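Local coordinates for protein hepatocyte growth factor-regulated tyrosine kinase substrate (Drosophila melanogaster, PDB 1DVP) that binds ubiquitin and drives endosomal membrane invagination and multivesicular body formation, damping tyrosine kinase receptor signalling by promoting degradation of active receptors, at residues A[13-26]-A[55-68]. Sequence-based numbering, arbitrary orientation.
Sequences ATSHLRLEPDWPSI and NPHSSCYSLLVLES
Tyr61 of helix 56-72 reaches into the loop that joins the first two helices of the VHS domain, a right-handed superhelix of helices. Its CG is anti to the carbonyl carbon (chi1 -87°), and the ring extends from the helix into the 15-22 loop. Tyr61 OH gives a weak hydrogen bond to Arg18 O (2.9 Å), which lies in the ring plane at its edge. Ala13 O and Ser15 O also approach the ring, at an oblique slant. One turn earlier, Ser58 OG donates to Thr14 O (2.7 Å), with a C=O...donor angle of 167°. Thr14 is a knob among Ser58, Tyr61, Ser62 and Val65. Its CG2 enters the hole and meets Ser62 CA at 3.7 Å, while OG1 is hydrogen-bonded to Leu10 O. Asn55 caps the helix through OD1, accepting from Ser58 N and weakly from His57 N. Its ND2 lies 3.4 Å from His16 CB, the two side chains crossing at about a right angle. Toward the other end, both Leu64 methyls lie against the indole of Trp23, CD1 3.9 Å from CH2. Ile26 sets CD1 on Leu64, CG1 on Val65 CG2 and CG2 on Ser68. Leu64 CD2 presses on Pro21 CB at 3.4 Å, tighter than normal carbon contact.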
loop_
_atom_site.group_PDB
_atom_site.type_symbol
_atom_site.label_atom_id
_atom_site.label_comp_id
_atom_site.label_asym_id
_atom_site.label_seq_id
_atom_site.Cartn_x
_atom_site.Cartn_y
_atom_site.Cartn_z
ATOM N N ALA A 13 -9.255 -10.345 -26.789
ATOM C CA ALA A 13 -9.231 -11.285 -25.666
ATOM C C ALA A 13 -9.379 -12.787 -26.038
ATOM O O ALA A 13 -8.913 -13.689 -25.303
ATOM C CB ALA A 13 -10.301 -10.880 -24.666
ATOM N N THR A 14 -10.047 -13.085 -27.146
ATOM C CA THR A 14 -10.212 -14.500 -27.511
ATOM C C THR A 14 -9.330 -14.928 -28.692
ATOM O O THR A 14 -9.483 -16.028 -29.225
ATOM C CB THR A 14 -11.639 -14.812 -27.897
ATOM O OG1 THR A 14 -12.010 -13.959 -28.989
ATOM C CG2 THR A 14 -12.562 -14.625 -26.711
ATOM N N SER A 15 -8.434 -14.046 -29.100
ATOM C CA SER A 15 -7.510 -14.305 -30.184
ATOM C C SER A 15 -6.616 -15.535 -29.940
ATOM O O SER A 15 -5.923 -15.623 -28.925
ATOM C CB SER A 15 -6.628 -13.065 -30.379
ATOM O OG SER A 15 -5.637 -13.327 -31.361
ATOM N N HIS A 16 -6.610 -16.475 -30.882
ATOM C CA HIS A 16 -5.793 -17.668 -30.716
ATOM C C HIS A 16 -4.290 -17.362 -30.654
ATOM O O HIS A 16 -3.500 -18.194 -30.203
ATOM C CB HIS A 16 -6.088 -18.681 -31.826
ATOM C CG HIS A 16 -5.657 -18.219 -33.178
ATOM N ND1 HIS A 16 -6.327 -17.232 -33.874
ATOM C CD2 HIS A 16 -4.544 -18.492 -33.894
ATOM C CE1 HIS A 16 -5.636 -16.910 -34.951
ATOM N NE2 HIS A 16 -4.549 -17.660 -34.985
ATOM N N LEU A 17 -3.899 -16.153 -31.051
ATOM C CA LEU A 17 -2.490 -15.750 -31.030
ATOM C C LEU A 17 -1.913 -15.441 -29.637
ATOM O O LEU A 17 -0.691 -15.526 -29.423
ATOM C CB LEU A 17 -2.286 -14.536 -31.950
ATOM C CG LEU A 17 -2.686 -14.802 -33.398
ATOM C CD1 LEU A 17 -2.637 -13.516 -34.216
ATOM C CD2 LEU A 17 -1.727 -15.863 -33.986
ATOM N N ARG A 18 -2.783 -15.078 -28.689
ATOM C CA ARG A 18 -2.337 -14.772 -27.340
ATOM C C ARG A 18 -1.886 -16.064 -26.665
ATOM O O ARG A 18 -2.548 -17.094 -26.786
ATOM C CB ARG A 18 -3.472 -14.117 -26.546
ATOM C CG ARG A 18 -3.887 -12.722 -27.063
ATOM C CD ARG A 18 -2.872 -11.662 -26.653
ATOM N NE ARG A 18 -2.589 -11.775 -25.220
ATOM C CZ ARG A 18 -1.805 -10.971 -24.524
ATOM N NH1 ARG A 18 -1.189 -9.948 -25.101
ATOM N NH2 ARG A 18 -1.620 -11.206 -23.238
ATOM N N LEU A 19 -0.756 -15.997 -25.960
ATOM C CA LEU A 19 -0.186 -17.167 -25.289
ATOM C C LEU A 19 -0.541 -17.168 -23.811
ATOM O O LEU A 19 -0.368 -18.165 -23.090
ATOM C CB LEU A 19 1.335 -17.200 -25.515
ATOM C CG LEU A 19 1.649 -17.554 -26.988
ATOM C CD1 LEU A 19 3.145 -17.499 -27.256
ATOM C CD2 LEU A 19 1.117 -18.970 -27.319
ATOM N N GLU A 20 -1.102 -16.050 -23.373
ATOM C CA GLU A 20 -1.540 -15.895 -22.004
ATOM C C GLU A 20 -2.715 -14.951 -22.121
ATOM O O GLU A 20 -2.808 -14.184 -23.097
ATOM C CB GLU A 20 -0.453 -15.247 -21.188
ATOM C CG GLU A 20 0.007 -14.023 -21.866
ATOM C CD GLU A 20 1.422 -14.146 -22.297
ATOM O OE1 GLU A 20 1.847 -13.389 -23.232
ATOM O OE2 GLU A 20 2.116 -14.999 -21.685
ATOM N N PRO A 21 -3.623 -14.972 -21.126
ATOM C CA PRO A 21 -4.777 -14.073 -21.220
ATOM C C PRO A 21 -4.394 -12.603 -21.442
ATOM O O PRO A 21 -3.369 -12.132 -20.995
ATOM C CB PRO A 21 -5.513 -14.277 -19.889
ATOM C CG PRO A 21 -4.955 -15.574 -19.315
ATOM C CD PRO A 21 -3.511 -15.563 -19.778
ATOM N N ASP A 22 -5.256 -11.915 -22.157
ATOM C CA ASP A 22 -5.129 -10.514 -22.421
ATOM C C ASP A 22 -6.032 -9.823 -21.360
ATOM O O ASP A 22 -7.181 -9.431 -21.622
ATOM C CB ASP A 22 -5.615 -10.257 -23.853
ATOM C CG ASP A 22 -5.624 -8.793 -24.195
ATOM O OD1 ASP A 22 -5.296 -7.979 -23.290
ATOM O OD2 ASP A 22 -5.980 -8.448 -25.349
ATOM N N TRP A 23 -5.506 -9.725 -20.147
ATOM C CA TRP A 23 -6.228 -9.119 -19.027
ATOM C C TRP A 23 -6.691 -7.682 -19.286
ATOM O O TRP A 23 -7.803 -7.311 -18.928
ATOM C CB TRP A 23 -5.383 -9.220 -17.762
ATOM C CG TRP A 23 -5.401 -10.636 -17.305
ATOM C CD1 TRP A 23 -4.388 -11.587 -17.402
ATOM C CD2 TRP A 23 -6.545 -11.329 -16.824
ATOM N NE1 TRP A 23 -4.861 -12.825 -17.020
ATOM C CE2 TRP A 23 -6.176 -12.695 -16.654
ATOM C CE3 TRP A 23 -7.857 -10.932 -16.513
ATOM C CZ2 TRP A 23 -7.071 -13.653 -16.194
ATOM C CZ3 TRP A 23 -8.758 -11.911 -16.046
ATOM C CH2 TRP A 23 -8.349 -13.245 -15.901
ATOM N N PRO A 24 -5.849 -6.862 -19.901
ATOM C CA PRO A 24 -6.269 -5.482 -20.183
ATOM C C PRO A 24 -7.584 -5.427 -20.985
ATOM O O PRO A 24 -8.465 -4.639 -20.653
ATOM C CB PRO A 24 -5.075 -4.905 -20.970
ATOM C CG PRO A 24 -3.894 -5.621 -20.312
ATOM C CD PRO A 24 -4.427 -7.068 -20.233
ATOM N N SER A 25 -7.737 -6.262 -22.002
ATOM C CA SER A 25 -8.980 -6.277 -22.816
ATOM C C SER A 25 -10.130 -6.880 -22.008
ATOM O O SER A 25 -11.289 -6.486 -22.134
ATOM C CB SER A 25 -8.823 -7.115 -24.113
ATOM O OG SER A 25 -7.841 -6.567 -24.999
ATOM N N ILE A 26 -9.818 -7.864 -21.178
ATOM C CA ILE A 26 -10.866 -8.476 -20.387
ATOM C C ILE A 26 -11.448 -7.483 -19.336
ATOM O O ILE A 26 -12.677 -7.441 -19.103
ATOM C CB ILE A 26 -10.344 -9.768 -19.704
ATOM C CG1 ILE A 26 -10.110 -10.856 -20.784
ATOM C CG2 ILE A 26 -11.349 -10.241 -18.682
ATOM C CD1 ILE A 26 -9.336 -12.143 -20.279
ATOM N N ASN A 55 -11.370 -22.923 -32.839
ATOM C CA ASN A 55 -10.026 -22.967 -32.269
ATOM C C ASN A 55 -10.154 -23.296 -30.788
ATOM O O ASN A 55 -10.983 -22.716 -30.101
ATOM C CB ASN A 55 -9.320 -21.630 -32.493
ATOM C CG ASN A 55 -7.888 -21.634 -31.986
ATOM O OD1 ASN A 55 -7.630 -21.549 -30.785
ATOM N ND2 ASN A 55 -6.941 -21.743 -32.913
ATOM N N PRO A 56 -9.334 -24.235 -30.282
ATOM C CA PRO A 56 -9.383 -24.631 -28.866
ATOM C C PRO A 56 -8.970 -23.515 -27.916
ATOM O O PRO A 56 -9.506 -23.421 -26.820
ATOM C CB PRO A 56 -8.427 -25.819 -28.806
ATOM C CG PRO A 56 -7.350 -25.411 -29.815
ATOM C CD PRO A 56 -8.190 -24.876 -30.969
ATOM N N HIS A 57 -8.000 -22.702 -28.333
ATOM C CA HIS A 57 -7.517 -21.580 -27.518
ATOM C C HIS A 57 -8.548 -20.437 -27.467
ATOM O O HIS A 57 -8.866 -19.947 -26.389
ATOM C CB HIS A 57 -6.172 -21.079 -28.045
ATOM C CG HIS A 57 -5.149 -22.165 -28.178
ATOM N ND1 HIS A 57 -4.778 -22.694 -29.397
ATOM C CD2 HIS A 57 -4.479 -22.877 -27.240
ATOM C CE1 HIS A 57 -3.926 -23.686 -29.201
ATOM N NE2 HIS A 57 -3.730 -23.816 -27.904
ATOM N N SER A 58 -9.069 -20.029 -28.623
ATOM C CA SER A 58 -10.096 -18.997 -28.663
ATOM C C SER A 58 -11.326 -19.426 -27.843
ATOM O O SER A 58 -11.938 -18.631 -27.091
ATOM C CB SER A 58 -10.553 -18.732 -30.099
ATOM O OG SER A 58 -9.517 -18.181 -30.885
ATOM N N SER A 59 -11.710 -20.686 -28.008
ATOM C CA SER A 59 -12.873 -21.214 -27.306
ATOM C C SER A 59 -12.662 -21.213 -25.796
ATOM O O SER A 59 -13.549 -20.837 -25.038
ATOM C CB SER A 59 -13.180 -22.626 -27.795
ATOM O OG SER A 59 -14.125 -23.260 -26.966
ATOM N N CYS A 60 -11.483 -21.611 -25.350
ATOM C CA CYS A 60 -11.248 -21.640 -23.931
ATOM C C CYS A 60 -11.084 -20.240 -23.357
ATOM O O CYS A 60 -11.467 -20.000 -22.216
ATOM C CB CYS A 60 -10.018 -22.483 -23.597
ATOM S SG CYS A 60 -10.049 -22.995 -21.871
ATOM N N TYR A 61 -10.494 -19.339 -24.140
ATOM C CA TYR A 61 -10.316 -17.964 -23.722
ATOM C C TYR A 61 -11.685 -17.297 -23.507
ATOM O O TYR A 61 -11.858 -16.562 -22.524
ATOM C CB TYR A 61 -9.500 -17.163 -24.760
ATOM C CG TYR A 61 -7.991 -17.231 -24.587
ATOM C CD1 TYR A 61 -7.404 -17.276 -23.315
ATOM C CD2 TYR A 61 -7.152 -17.215 -25.690
ATOM C CE1 TYR A 61 -6.016 -17.313 -23.154
ATOM C CE2 TYR A 61 -5.769 -17.248 -25.562
ATOM C CZ TYR A 61 -5.195 -17.303 -24.296
ATOM O OH TYR A 61 -3.811 -17.408 -24.192
ATOM N N SER A 62 -12.648 -17.568 -24.398
ATOM C CA SER A 62 -13.972 -16.971 -24.263
ATOM C C SER A 62 -14.600 -17.437 -22.947
ATOM O O SER A 62 -15.380 -16.714 -22.371
ATOM C CB SER A 62 -14.900 -17.288 -25.471
ATOM O OG SER A 62 -15.520 -18.563 -25.379
ATOM N N LEU A 63 -14.230 -18.627 -22.466
ATOM C CA LEU A 63 -14.735 -19.120 -21.186
ATOM C C LEU A 63 -14.140 -18.278 -20.050
ATOM O O LEU A 63 -14.793 -18.039 -19.035
ATOM C CB LEU A 63 -14.386 -20.608 -20.981
ATOM C CG LEU A 63 -15.165 -21.535 -21.923
ATOM C CD1 LEU A 63 -14.785 -22.984 -21.705
ATOM C CD2 LEU A 63 -16.671 -21.342 -21.676
ATOM N N LEU A 64 -12.883 -17.864 -20.222
ATOM C CA LEU A 64 -12.209 -17.015 -19.252
ATOM C C LEU A 64 -12.933 -15.646 -19.247
ATOM O O LEU A 64 -13.174 -15.065 -18.186
ATOM C CB LEU A 64 -10.738 -16.839 -19.658
ATOM C CG LEU A 64 -9.923 -15.942 -18.726
ATOM C CD1 LEU A 64 -9.985 -16.453 -17.271
ATOM C CD2 LEU A 64 -8.494 -15.875 -19.211
ATOM N N VAL A 65 -13.289 -15.133 -20.428
ATOM C CA VAL A 65 -13.997 -13.860 -20.489
ATOM C C VAL A 65 -15.302 -14.011 -19.698
ATOM O O VAL A 65 -15.683 -13.147 -18.910
ATOM C CB VAL A 65 -14.289 -13.441 -21.977
ATOM C CG1 VAL A 65 -15.241 -12.216 -22.039
ATOM C CG2 VAL A 65 -12.971 -13.126 -22.672
ATOM N N LEU A 66 -15.980 -15.129 -19.913
ATOM C CA LEU A 66 -17.234 -15.412 -19.226
ATOM C C LEU A 66 -17.064 -15.473 -17.704
ATOM O O LEU A 66 -17.852 -14.916 -16.966
ATOM C CB LEU A 66 -17.794 -16.746 -19.739
ATOM C CG LEU A 66 -19.327 -16.897 -19.849
ATOM C CD1 LEU A 66 -19.625 -18.411 -19.827
ATOM C CD2 LEU A 66 -20.097 -16.150 -18.735
ATOM N N GLU A 67 -16.031 -16.150 -17.232
ATOM C CA GLU A 67 -15.772 -16.246 -15.804
ATOM C C GLU A 67 -15.626 -14.840 -15.196
ATOM O O GLU A 67 -16.129 -14.554 -14.105
ATOM C CB GLU A 67 -14.505 -17.052 -15.582
ATOM C CG GLU A 67 -14.008 -17.155 -14.122
ATOM C CD GLU A 67 -12.684 -17.930 -14.066
ATOM O OE1 GLU A 67 -12.267 -18.430 -15.149
ATOM O OE2 GLU A 67 -12.061 -18.038 -12.983
ATOM N N SER A 68 -14.933 -13.975 -15.935
ATOM C CA SER A 68 -14.671 -12.610 -15.506
ATOM C C SER A 68 -15.874 -11.706 -15.419
ATOM O O SER A 68 -15.966 -10.931 -14.472
ATOM C CB SER A 68 -13.626 -11.949 -16.418
ATOM O OG SER A 68 -12.428 -12.663 -16.350
#